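Local coordinates for protein importin-95 (Chaetomium thermophilum, PDB 4XRI) that serves as an importin-beta transport receptor for nuclear import of protein cargo and probably binds a small GTPase, at residues A158-I163 with T187-G192; P422-M427 with N456-P461; V555-L560 with M609-Q614; G772-A777 with N785-Y790. The protein carries 2 engineered substitutions. All blocks are in the same frame, centred on the assembly; numbering follows the deposited sequence.

Contact 1 of 4, residues A158-I163 with T187-G192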
loop_
_atom_site.group_PDB
_atom_site.type_symbol
_atom_site.label_atom_id
_atom_site.label_comp_id
_atom_site.label_asym_id
_atom_site.label_seq_id
_atom_site.Cartn_x
_atom_site.Cartn_y
_atom_site.Cartn_z
ATOM N N ALA A 158 -33.772 10.595 9.152
ATOM C CA ALA A 158 -32.765 10.504 10.202
ATOM C C ALA A 158 -32.746 9.134 10.869
ATOM O O ALA A 158 -31.688 8.643 11.262
ATOM C CB ALA A 158 -32.996 11.595 11.242
ATOM N N SER A 159 -33.917 8.522 10.999
ATOM C CA SER A 159 -34.016 7.208 11.625
ATOM C C SER A 159 -33.471 6.131 10.698
ATOM O O SER A 159 -32.839 5.177 11.148
ATOM C CB SER A 159 -35.460 6.897 12.011
ATOM O OG SER A 159 -35.946 7.869 12.918
ATOM N N LEU A 160 -33.726 6.290 9.404
ATOM C CA LEU A 160 -33.133 5.415 8.401
ATOM C C LEU A 160 -31.617 5.534 8.450
ATOM O O LEU A 160 -30.898 4.540 8.384
ATOM C CB LEU A 160 -33.652 5.762 7.005
ATOM C CG LEU A 160 -35.072 5.294 6.690
ATOM C CD1 LEU A 160 -35.589 5.971 5.433
ATOM C CD2 LEU A 160 -35.098 3.781 6.539
ATOM N N THR A 161 -31.149 6.771 8.581
ATOM C CA THR A 161 -29.725 7.064 8.665
ATOM C C THR A 161 -29.099 6.438 9.911
ATOM O O THR A 161 -27.988 5.905 9.862
ATOM C CB THR A 161 -29.484 8.587 8.673
ATOM O OG1 THR A 161 -29.957 9.154 7.444
ATOM C CG2 THR A 161 -28.012 8.898 8.821
ATOM N N ALA A 162 -29.826 6.496 11.023
ATOM C CA ALA A 162 -29.359 5.920 12.280
ATOM C C ALA A 162 -29.295 4.400 12.191
ATOM O O ALA A 162 -28.342 3.778 12.663
ATOM C CB ALA A 162 -30.261 6.348 13.431
ATOM N N ILE A 163 -30.317 3.812 11.577
ATOM C CA ILE A 163 -30.363 2.374 11.340
ATOM C C ILE A 163 -29.160 1.917 10.516
ATOM O O ILE A 163 -28.525 0.906 10.825
ATOM C CB ILE A 163 -31.670 1.971 10.625
ATOM C CG1 ILE A 163 -32.850 2.036 11.600
ATOM C CG2 ILE A 163 -31.552 0.578 10.031
ATOM C CD1 ILE A 163 -34.200 1.851 10.933
ATOM N N THR A 187 -37.156 -4.718 5.959
ATOM C CA THR A 187 -38.452 -4.309 5.431
ATOM C C THR A 187 -38.582 -2.789 5.452
ATOM O O THR A 187 -39.067 -2.184 4.495
ATOM C CB THR A 187 -39.611 -4.937 6.231
ATOM O OG1 THR A 187 -39.604 -6.359 6.051
ATOM C CG2 THR A 187 -40.947 -4.387 5.762
ATOM N N ALA A 188 -38.124 -2.180 6.540
ATOM C CA ALA A 188 -38.231 -0.735 6.718
ATOM C C ALA A 188 -37.407 0.030 5.684
ATOM O O ALA A 188 -37.881 1.015 5.114
ATOM C CB ALA A 188 -37.801 -0.342 8.125
ATOM N N VAL A 189 -36.179 -0.419 5.437
ATOM C CA VAL A 189 -35.292 0.300 4.527
ATOM C C VAL A 189 -35.681 0.074 3.064
ATOM O O VAL A 189 -35.576 0.987 2.244
ATOM C CB VAL A 189 -33.807 -0.095 4.740
ATOM C CG1 VAL A 189 -33.414 0.118 6.197
ATOM C CG2 VAL A 189 -33.538 -1.526 4.319
ATOM N N VAL A 190 -36.146 -1.129 2.741
ATOM C CA VAL A 190 -36.527 -1.447 1.369
ATOM C C VAL A 190 -37.822 -0.733 1.008
ATOM O O VAL A 190 -37.940 -0.144 -0.071
ATOM C CB VAL A 190 -36.701 -2.964 1.152
ATOM C CG1 VAL A 190 -37.421 -3.240 -0.164
ATOM C CG2 VAL A 190 -35.352 -3.658 1.177
ATOM N N GLN A 191 -38.791 -0.784 1.916
ATOM C CA GLN A 191 -40.064 -0.108 1.692
ATOM C C GLN A 191 -39.878 1.399 1.611
ATOM O O GLN A 191 -40.606 2.088 0.900
ATOM C CB GLN A 191 -41.065 -0.450 2.795
ATOM C CG GLN A 191 -41.642 -1.851 2.683
ATOM C CD GLN A 191 -42.730 -2.127 3.703
ATOM O OE1 GLN A 191 -42.949 -1.343 4.627
ATOM N NE2 GLN A 191 -43.422 -3.250 3.537
ATOM N N GLY A 192 -38.890 1.911 2.334
ATOM C CA GLY A 192 -38.601 3.329 2.300
ATOM C C GLY A 192 -37.975 3.742 0.983
ATOM O O GLY A 192 -38.082 4.893 0.571
#
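Leu160 and Val189 mark the nearest backbone approach of the two helical segments, 6.8 Å between their CA atoms, where 158-163 and 187-192 run at 132° to each other with their axes 10.9 Å apart. No hydrogen bond crosses the gap; aliphatic side chains meet across it. Leu160 has its CG beside its own backbone N and anti to the carbonyl carbon (chi1 -76°), and this sends CD2 against the flank of Val189. There CD2 lies 4.0 Å from Val189 CG1 and equally near the CA of that valine, so the leucine methyl rests on backbone as well as on a branch. Segment 158-163 belongs to helix 153-168 and 187-192 to helix 182-193, next-but-one neighbours in the HEAT-repeat solenoid of importin beta, with the short helix 172-178 between them in the chain. One turn on from Leu160, Ile163 brings CG2 to 4.3 Å from Val189 CG1, so this one methyl, CG1, serves both residues. All the touching residues are buried. Helix 200-212 adds to this apolar layer, Val202 and Ala206 touching Leu160 and Leu210 touching Val189, while Leu144 of helix 140-150 packs on Ile163.

Contact 2 of 4, residues P422-M427 with N456-P461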
loop_
_atom_site.group_PDB
_atom_site.type_symbol
_atom_site.label_atom_id
_atom_site.label_comp_id
_atom_site.label_asym_id
_atom_site.label_seq_id
_atom_site.Cartn_x
_atom_site.Cartn_y
_atom_site.Cartn_z
ATOM N N PRO A 422 3.599 5.972 -35.860
ATOM C CA PRO A 422 2.579 7.020 -35.722
ATOM C C PRO A 422 2.502 7.595 -34.312
ATOM O O PRO A 422 2.304 8.799 -34.154
ATOM C CB PRO A 422 1.278 6.291 -36.081
ATOM C CG PRO A 422 1.704 5.172 -36.952
ATOM C CD PRO A 422 3.017 4.727 -36.394
ATOM N N LEU A 423 2.665 6.746 -33.302
ATOM C CA LEU A 423 2.595 7.201 -31.919
ATOM C C LEU A 423 3.773 8.108 -31.584
ATOM O O LEU A 423 3.624 9.081 -30.851
ATOM C CB LEU A 423 2.558 6.016 -30.957
ATOM C CG LEU A 423 2.074 6.368 -29.549
ATOM C CD1 LEU A 423 0.644 6.868 -29.600
ATOM C CD2 LEU A 423 2.185 5.182 -28.615
ATOM N N ILE A 424 4.943 7.790 -32.129
ATOM C CA ILE A 424 6.122 8.625 -31.928
ATOM C C ILE A 424 5.910 9.993 -32.565
ATOM O O ILE A 424 6.316 11.020 -32.017
ATOM C CB ILE A 424 7.386 7.967 -32.509
ATOM C CG1 ILE A 424 7.770 6.741 -31.681
ATOM C CG2 ILE A 424 8.546 8.949 -32.534
ATOM C CD1 ILE A 424 8.968 5.996 -32.220
ATOM N N ALA A 425 5.249 10.002 -33.718
ATOM C CA ALA A 425 4.955 11.243 -34.422
ATOM C C ALA A 425 4.013 12.125 -33.608
ATOM O O ALA A 425 4.039 13.349 -33.723
ATOM C CB ALA A 425 4.356 10.946 -35.786
ATOM N N MET A 426 3.191 11.493 -32.775
ATOM C CA MET A 426 2.223 12.204 -31.946
ATOM C C MET A 426 2.904 13.075 -30.892
ATOM O O MET A 426 2.265 13.919 -30.264
ATOM C CB MET A 426 1.278 11.211 -31.265
ATOM C CG MET A 426 -0.150 11.709 -31.092
ATOM S SD MET A 426 -1.052 11.726 -32.651
ATOM C CE MET A 426 -0.453 10.206 -33.386
ATOM N N MET A 427 4.204 12.866 -30.702
ATOM C CA MET A 427 4.980 13.648 -29.745
ATOM C C MET A 427 5.164 15.087 -30.215
ATOM O O MET A 427 5.576 15.950 -29.442
ATOM C CB MET A 427 6.344 12.995 -29.504
ATOM C CG MET A 427 6.269 11.652 -28.794
ATOM S SD MET A 427 5.941 11.818 -27.027
ATOM C CE MET A 427 7.526 12.421 -26.456
ATOM N N ASN A 456 16.916 -1.097 -33.791
ATOM C CA ASN A 456 17.458 -0.505 -35.006
ATOM C C ASN A 456 16.513 0.470 -35.699
ATOM O O ASN A 456 16.955 1.411 -36.362
ATOM C CB ASN A 456 17.844 -1.616 -35.975
ATOM C CG ASN A 456 18.549 -2.765 -35.283
ATOM O OD1 ASN A 456 18.123 -3.916 -35.375
ATOM N ND2 ASN A 456 19.626 -2.455 -34.572
ATOM N N THR A 457 15.214 0.252 -35.533
ATOM C CA THR A 457 14.217 1.059 -36.224
ATOM C C THR A 457 13.637 2.177 -35.359
ATOM O O THR A 457 13.592 3.334 -35.779
ATOM C CB THR A 457 13.054 0.184 -36.735
ATOM O OG1 THR A 457 13.577 -0.981 -37.384
ATOM C CG2 THR A 457 12.191 0.965 -37.714
ATOM N N HIS A 458 13.198 1.831 -34.152
ATOM C CA HIS A 458 12.391 2.752 -33.352
ATOM C C HIS A 458 13.081 3.345 -32.123
ATOM O O HIS A 458 12.662 4.390 -31.627
ATOM C CB HIS A 458 11.109 2.048 -32.898
ATOM C CG HIS A 458 10.176 1.709 -34.012
ATOM N ND1 HIS A 458 9.772 2.634 -34.961
ATOM C CD2 HIS A 458 9.544 0.555 -34.339
ATOM C CE1 HIS A 458 8.951 2.064 -35.813
ATOM N NE2 HIS A 458 8.793 0.793 -35.457
ATOM N N LEU A 459 14.127 2.685 -31.637
ATOM C CA LEU A 459 14.755 3.056 -30.367
ATOM C C LEU A 459 15.262 4.497 -30.338
ATOM O O LEU A 459 14.930 5.255 -29.428
ATOM C CB LEU A 459 15.909 2.103 -30.049
ATOM C CG LEU A 459 16.492 2.107 -28.634
ATOM C CD1 LEU A 459 16.897 0.697 -28.240
ATOM C CD2 LEU A 459 17.686 3.044 -28.531
ATOM N N GLU A 460 16.062 4.871 -31.331
ATOM C CA GLU A 460 16.659 6.206 -31.359
ATOM C C GLU A 460 15.615 7.326 -31.471
ATOM O O GLU A 460 15.686 8.296 -30.717
ATOM C CB GLU A 460 17.674 6.319 -32.503
ATOM C CG GLU A 460 18.633 7.509 -32.394
ATOM C CD GLU A 460 18.021 8.819 -32.862
ATOM O OE1 GLU A 460 17.093 8.784 -33.698
ATOM O OE2 GLU A 460 18.468 9.887 -32.392
ATOM N N PRO A 461 14.648 7.214 -32.412
ATOM C CA PRO A 461 13.643 8.284 -32.444
ATOM C C PRO A 461 12.824 8.353 -31.162
ATOM O O PRO A 461 12.519 9.447 -30.686
ATOM C CB PRO A 461 12.754 7.899 -33.634
ATOM C CG PRO A 461 13.623 7.062 -34.494
ATOM C CD PRO A 461 14.467 6.282 -33.540
#
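Ile424 alone carries the first side of this contact, pushing its side chain toward His458 and Pro461. Ahead of it, Pro422 kinks helix 409-425, since its ring nitrogen makes no bond to the preceding turn. Leu423 serves a different interface, packing on Val397 and Phe400 of helix 390-402 and on Leu442 and Ile445 of helix 432-449. At Ile424, CG1 sits beside the backbone N (chi1 -69°) and the chain continues extended to CD1 (chi2 177°), a reach that lays this terminal methyl 4.1 Å from the backbone O of His458. The imidazole is somewhat farther, its ND1 4.4 Å from Ile424 CD1. The other branch, CG2, approaches the O of Pro461 at 4.4 Å, and the pyrrolidine CB is 4.5 Å from Ile424 CD1. These are loose van der Waals contacts between helices 409-425 and 455-472 of the HEAT-repeat solenoid, with helix 432-449 lying between them in the chain. Segment 456-461 is itself irregular, with a pi-type turn at 456-459 and a second proline kink at Pro461. Its His458 ring is backed on one face by the neighbouring Thr457, whose CG2 stands 3.9 Å above the ring plane, over the centre. Farther along 422-427 the chain tightens into a 3-10 turn: Met426 N is held weakly by Pro422 O and Leu423 O, and Met427 N bonds to Ile424 O at 3.1 Å. Met426 touches Val397 and Thr438, whereas Met427 lies against Ser465 and Leu466, later on helix 455-472.

Contact 3 of 4, residues V555-L560 with M609-Q614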
loop_
_atom_site.group_PDB
_atom_site.type_symbol
_atom_site.label_atom_id
_atom_site.label_comp_id
_atom_site.label_asym_id
_atom_site.label_seq_id
_atom_site.Cartn_x
_atom_site.Cartn_y
_atom_site.Cartn_z
ATOM N N VAL A 555 31.267 13.983 -11.441
ATOM C CA VAL A 555 30.362 15.118 -11.579
ATOM C C VAL A 555 29.341 15.121 -10.446
ATOM O O VAL A 555 29.096 16.152 -9.818
ATOM C CB VAL A 555 29.612 15.100 -12.928
ATOM C CG1 VAL A 555 28.609 16.246 -12.987
ATOM C CG2 VAL A 555 30.591 15.178 -14.090
ATOM N N ILE A 556 28.748 13.957 -10.196
ATOM C CA ILE A 556 27.773 13.794 -9.121
ATOM C C ILE A 556 28.379 14.157 -7.772
ATOM O O ILE A 556 27.752 14.835 -6.958
ATOM C CB ILE A 556 27.239 12.348 -9.062
ATOM C CG1 ILE A 556 26.473 12.009 -10.342
ATOM C CG2 ILE A 556 26.349 12.153 -7.848
ATOM C CD1 ILE A 556 25.326 12.949 -10.641
ATOM N N LEU A 557 29.603 13.695 -7.549
ATOM C CA LEU A 557 30.353 14.023 -6.342
ATOM C C LEU A 557 30.560 15.526 -6.195
ATOM O O LEU A 557 30.413 16.080 -5.107
ATOM C CB LEU A 557 31.706 13.306 -6.347
ATOM C CG LEU A 557 31.725 11.909 -5.726
ATOM C CD1 LEU A 557 33.077 11.247 -5.952
ATOM C CD2 LEU A 557 31.411 12.005 -4.244
ATOM N N GLN A 558 30.903 16.179 -7.300
ATOM C CA GLN A 558 31.107 17.623 -7.314
ATOM C C GLN A 558 29.827 18.370 -6.929
ATOM O O GLN A 558 29.861 19.322 -6.146
ATOM C CB GLN A 558 31.592 18.071 -8.695
ATOM C CG GLN A 558 32.109 19.492 -8.750
ATOM C CD GLN A 558 32.772 19.819 -10.078
ATOM O OE1 GLN A 558 32.981 18.940 -10.918
ATOM N NE2 GLN A 558 33.108 21.088 -10.272
ATOM N N ARG A 559 28.703 17.919 -7.477
ATOM C CA ARG A 559 27.398 18.504 -7.175
ATOM C C ARG A 559 26.995 18.273 -5.722
ATOM O O ARG A 559 26.419 19.157 -5.083
ATOM C CB ARG A 559 26.326 17.937 -8.110
ATOM C CG ARG A 559 26.460 18.394 -9.556
ATOM C CD ARG A 559 25.257 17.975 -10.384
ATOM N NE ARG A 559 25.404 18.382 -11.779
ATOM C CZ ARG A 559 24.473 18.222 -12.714
ATOM N NH1 ARG A 559 23.308 17.667 -12.408
ATOM N NH2 ARG A 559 24.708 18.623 -13.959
ATOM N N LEU A 560 27.299 17.084 -5.208
ATOM C CA LEU A 560 27.051 16.764 -3.807
ATOM C C LEU A 560 27.830 17.691 -2.881
ATOM O O LEU A 560 27.291 18.206 -1.901
ATOM C CB LEU A 560 27.415 15.304 -3.520
ATOM C CG LEU A 560 26.275 14.285 -3.588
ATOM C CD1 LEU A 560 26.815 12.870 -3.430
ATOM C CD2 LEU A 560 25.251 14.597 -2.509
ATOM N N MET A 609 33.319 9.279 0.957
ATOM C CA MET A 609 33.072 9.249 2.395
ATOM C C MET A 609 33.204 10.628 3.034
ATOM O O MET A 609 32.505 10.940 3.997
ATOM C CB MET A 609 34.019 8.263 3.081
ATOM C CG MET A 609 33.689 6.802 2.798
ATOM S SD MET A 609 31.969 6.395 3.171
ATOM C CE MET A 609 31.960 6.569 4.950
ATOM N N GLN A 610 34.101 11.452 2.502
ATOM C CA GLN A 610 34.301 12.795 3.043
ATOM C C GLN A 610 33.038 13.643 2.916
ATOM O O GLN A 610 32.609 14.271 3.881
ATOM C CB GLN A 610 35.473 13.494 2.347
ATOM C CG GLN A 610 35.730 14.919 2.820
ATOM C CD GLN A 610 36.490 14.980 4.130
ATOM O OE1 GLN A 610 36.881 13.951 4.684
ATOM N NE2 GLN A 610 36.708 16.191 4.633
ATOM N N VAL A 611 32.437 13.649 1.731
ATOM C CA VAL A 611 31.257 14.474 1.497
ATOM C C VAL A 611 30.019 13.859 2.147
ATOM O O VAL A 611 29.157 14.576 2.652
ATOM C CB VAL A 611 30.999 14.702 -0.019
ATOM C CG1 VAL A 611 30.688 13.399 -0.736
ATOM C CG2 VAL A 611 29.874 15.704 -0.226
ATOM N N LEU A 612 29.947 12.531 2.165
ATOM C CA LEU A 612 28.784 11.847 2.719
ATOM C C LEU A 612 28.701 12.022 4.229
ATOM O O LEU A 612 27.615 12.199 4.779
ATOM C CB LEU A 612 28.804 10.357 2.367
ATOM C CG LEU A 612 28.440 9.993 0.925
ATOM C CD1 LEU A 612 28.326 8.483 0.770
ATOM C CD2 LEU A 612 27.147 10.683 0.500
ATOM N N LEU A 613 29.848 11.971 4.898
ATOM C CA LEU A 613 29.881 12.159 6.343
ATOM C C LEU A 613 29.634 13.619 6.709
ATOM O O LEU A 613 29.006 13.916 7.725
ATOM C CB LEU A 613 31.215 11.686 6.925
ATOM C CG LEU A 613 31.427 10.171 6.928
ATOM C CD1 LEU A 613 32.683 9.799 7.704
ATOM C CD2 LEU A 613 30.212 9.459 7.496
ATOM N N GLN A 614 30.133 14.527 5.874
ATOM C CA GLN A 614 29.902 15.954 6.067
ATOM C C GLN A 614 28.421 16.294 5.939
ATOM O O GLN A 614 27.914 17.172 6.636
ATOM C CB GLN A 614 30.718 16.773 5.063
ATOM C CG GLN A 614 32.163 16.991 5.476
ATOM C CD GLN A 614 32.967 17.737 4.431
ATOM O OE1 GLN A 614 32.716 17.617 3.234
ATOM N NE2 GLN A 614 33.936 18.522 4.884
#
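Val611 is the wedge between Leu557 and Leu560, and its CA lies 7.1 Å from that of Leu560. Followed outward, its CB points at segment 555-560 but stays back, some 5.0 Å from Leu557 CD2, and leaves the touching to its two methyls. CG1 takes the position between the backbone N and the carbonyl carbon (chi1 64°), from which it meets CD2 of Leu557 at 3.8 Å. The leucine makes this possible with the end of its side chain: chi1 of -89° swings the fork over from a CB that does not itself point across, and the CD2 branch makes the touch. CG2 of the valine, anti to the valine N, settles on the main chain of Leu560 instead, 3.9 Å from its C and 4.0 Å from its O, with Leu560 CB at 4.1 Å. That carbonyl oxygen is engaged by the Thr563 hydroxyl. Leu560 also packs on Leu586 and Leu590 of helix 573-597, and on Ile615. On another side of the same helix, the Arg559 guanidinium bonds to Leu514 O, Thr517 OG1 and Tyr531 OH. All three residues of the contact are buried, and no polar bond joins the segments. Helix 573-597 separates helices 546-567 and 605-616 in sequence, and the contact packs these alternate helices side by side, as in an alpha-solenoid of HEAT-type repeats.

Contact 4 of 4, residues G772-A777 with N785-Y790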
loop_
_atom_site.group_PDB
_atom_site.type_symbol
_atom_site.label_atom_id
_atom_site.label_comp_id
_atom_site.label_asym_id
_atom_site.label_seq_id
_atom_site.Cartn_x
_atom_site.Cartn_y
_atom_site.Cartn_z
ATOM N N GLY A 772 21.857 -19.951 11.862
ATOM C CA GLY A 772 22.740 -20.326 10.772
ATOM C C GLY A 772 24.139 -19.753 10.905
ATOM O O GLY A 772 25.126 -20.465 10.741
ATOM N N GLY A 773 24.228 -18.463 11.209
ATOM C CA GLY A 773 25.512 -17.815 11.408
ATOM C C GLY A 773 26.208 -18.316 12.659
ATOM O O GLY A 773 27.428 -18.478 12.681
ATOM N N ILE A 774 25.425 -18.566 13.704
ATOM C CA ILE A 774 25.957 -19.042 14.974
ATOM C C ILE A 774 26.535 -20.453 14.854
ATOM O O ILE A 774 27.643 -20.721 15.329
ATOM C CB ILE A 774 24.873 -19.023 16.069
ATOM C CG1 ILE A 774 24.535 -17.580 16.452
ATOM C CG2 ILE A 774 25.338 -19.794 17.288
ATOM C CD1 ILE A 774 23.325 -17.452 17.361
ATOM N N ILE A 775 25.788 -21.349 14.211
ATOM C CA ILE A 775 26.245 -22.722 13.999
ATOM C C ILE A 775 27.572 -22.738 13.246
ATOM O O ILE A 775 28.499 -23.455 13.613
ATOM C CB ILE A 775 25.204 -23.558 13.223
ATOM C CG1 ILE A 775 23.929 -23.722 14.049
ATOM C CG2 ILE A 775 25.767 -24.926 12.872
ATOM C CD1 ILE A 775 22.730 -24.136 13.226
ATOM N N GLY A 776 27.656 -21.922 12.202
ATOM C CA GLY A 776 28.873 -21.787 11.426
ATOM C C GLY A 776 30.030 -21.241 12.243
ATOM O O GLY A 776 31.168 -21.688 12.098
ATOM N N ALA A 777 29.738 -20.270 13.102
ATOM C CA ALA A 777 30.761 -19.652 13.944
ATOM C C ALA A 777 31.328 -20.650 14.949
ATOM O O ALA A 777 32.538 -20.705 15.172
ATOM C CB ALA A 777 30.193 -18.441 14.670
ATOM N N ASN A 785 30.575 -28.103 21.131
ATOM C CA ASN A 785 30.204 -28.543 22.467
ATOM C C ASN A 785 29.370 -27.496 23.199
ATOM O O ASN A 785 28.384 -27.821 23.854
ATOM C CB ASN A 785 31.456 -28.885 23.278
ATOM C CG ASN A 785 32.502 -27.789 23.230
ATOM O OD1 ASN A 785 32.175 -26.607 23.133
ATOM N ND2 ASN A 785 33.770 -28.179 23.291
ATOM N N VAL A 786 29.765 -26.234 23.077
ATOM C CA VAL A 786 29.065 -25.169 23.781
ATOM C C VAL A 786 27.747 -24.817 23.080
ATOM O O VAL A 786 26.843 -24.226 23.675
ATOM C CB VAL A 786 29.950 -23.909 23.921
ATOM C CG1 VAL A 786 30.223 -23.273 22.580
ATOM C CG2 VAL A 786 29.288 -22.920 24.795
ATOM N N LEU A 787 27.628 -25.211 21.819
ATOM C CA LEU A 787 26.403 -24.967 21.064
ATOM C C LEU A 787 25.363 -26.056 21.325
ATOM O O LEU A 787 24.158 -25.795 21.301
ATOM C CB LEU A 787 26.705 -24.879 19.568
ATOM C CG LEU A 787 25.499 -24.822 18.628
ATOM C CD1 LEU A 787 24.708 -23.534 18.827
ATOM C CD2 LEU A 787 25.937 -24.977 17.182
ATOM N N GLN A 788 25.845 -27.265 21.604
ATOM C CA GLN A 788 25.008 -28.458 21.794
ATOM C C GLN A 788 23.723 -28.286 22.632
ATOM O O GLN A 788 22.678 -28.817 22.256
ATOM C CB GLN A 788 25.858 -29.574 22.412
ATOM C CG GLN A 788 25.097 -30.565 23.285
ATOM C CD GLN A 788 24.259 -31.541 22.484
ATOM O OE1 GLN A 788 24.683 -32.026 21.434
ATOM N NE2 GLN A 788 23.061 -31.836 22.979
ATOM N N PRO A 789 23.785 -27.557 23.768
ATOM C CA PRO A 789 22.550 -27.435 24.558
ATOM C C PRO A 789 21.384 -26.719 23.867
ATOM O O PRO A 789 20.255 -26.812 24.350
ATOM C CB PRO A 789 23.005 -26.629 25.785
ATOM C CG PRO A 789 24.440 -26.940 25.919
ATOM C CD PRO A 789 24.946 -27.038 24.517
ATOM N N TYR A 790 21.643 -26.023 22.766
ATOM C CA TYR A 790 20.608 -25.221 22.119
ATOM C C TYR A 790 20.032 -25.892 20.880
ATOM O O TYR A 790 19.067 -25.404 20.292
ATOM C CB TYR A 790 21.165 -23.848 21.746
ATOM C CG TYR A 790 21.707 -23.085 22.930
ATOM C CD1 TYR A 790 20.854 -22.606 23.915
ATOM C CD2 TYR A 790 23.069 -22.846 23.066
ATOM C CE1 TYR A 790 21.339 -21.911 25.003
ATOM C CE2 TYR A 790 23.564 -22.146 24.153
ATOM C CZ TYR A 790 22.693 -21.682 25.116
ATOM O OH TYR A 790 23.180 -20.986 26.198
#
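Leu787 splits its two methyls between Ile774 and Ile775, and this apolar packing is the whole of the contact. The leucine CB points toward segment 772-777, and with CG anti to the backbone N (chi1 172°) the two methyls reach the isoleucines. CD1 meets Ile774 CG2 at 4.1 Å. CD2 lies 3.9 Å from Ile775 CG1 and just as near Ile775 CA, so that one branch touches side chain and backbone together. The leucine lies aslant both isoleucines. Hydrogen bonding runs within each segment and not between them: Ala777 N bonds to Gly773 O at 3.0 Å in regular helix, whereas Tyr790 N bonds to Leu787 O at 2.9 Å in a tighter turn, three residues back. Near the end of the helix Thr780 OG1 bonds Gly776 O and Ser781 OG bonds Ala777 O. The contact folds the short, weakly bonded helix near 785-787 back onto the end of helix 754-780. Around it, Val736 and Leu740 of helix 730-743 press on Ile774, Val818 and Leu822 of helix 809-825 on Ile775, and Tyr826 on Leu787, while Tyr790 packs against Trp771 and helix 730-743.

Contacts 1, 3 and 4 are buried and bring only aliphatic side chains together, partly against backbone, whereas contact 2 lies at the surface and sets an isoleucine against a histidine and a proline. No helix is shared among the four. Contacts 1, 2 and 3 each join next-but-one helices in the chain; contact 4 instead joins consecutive ones, closing a short turn. A single valine is the meeting point in contacts 1 and 3, a leucine in contact 4. The contacts follow one another in series along the solenoid: contacts 1 and 4 lie on opposite sides of the chain's centre, their centres about 67 Å apart, while contacts 2 and 3 are the nearest pair, their centres about 38 Å apart.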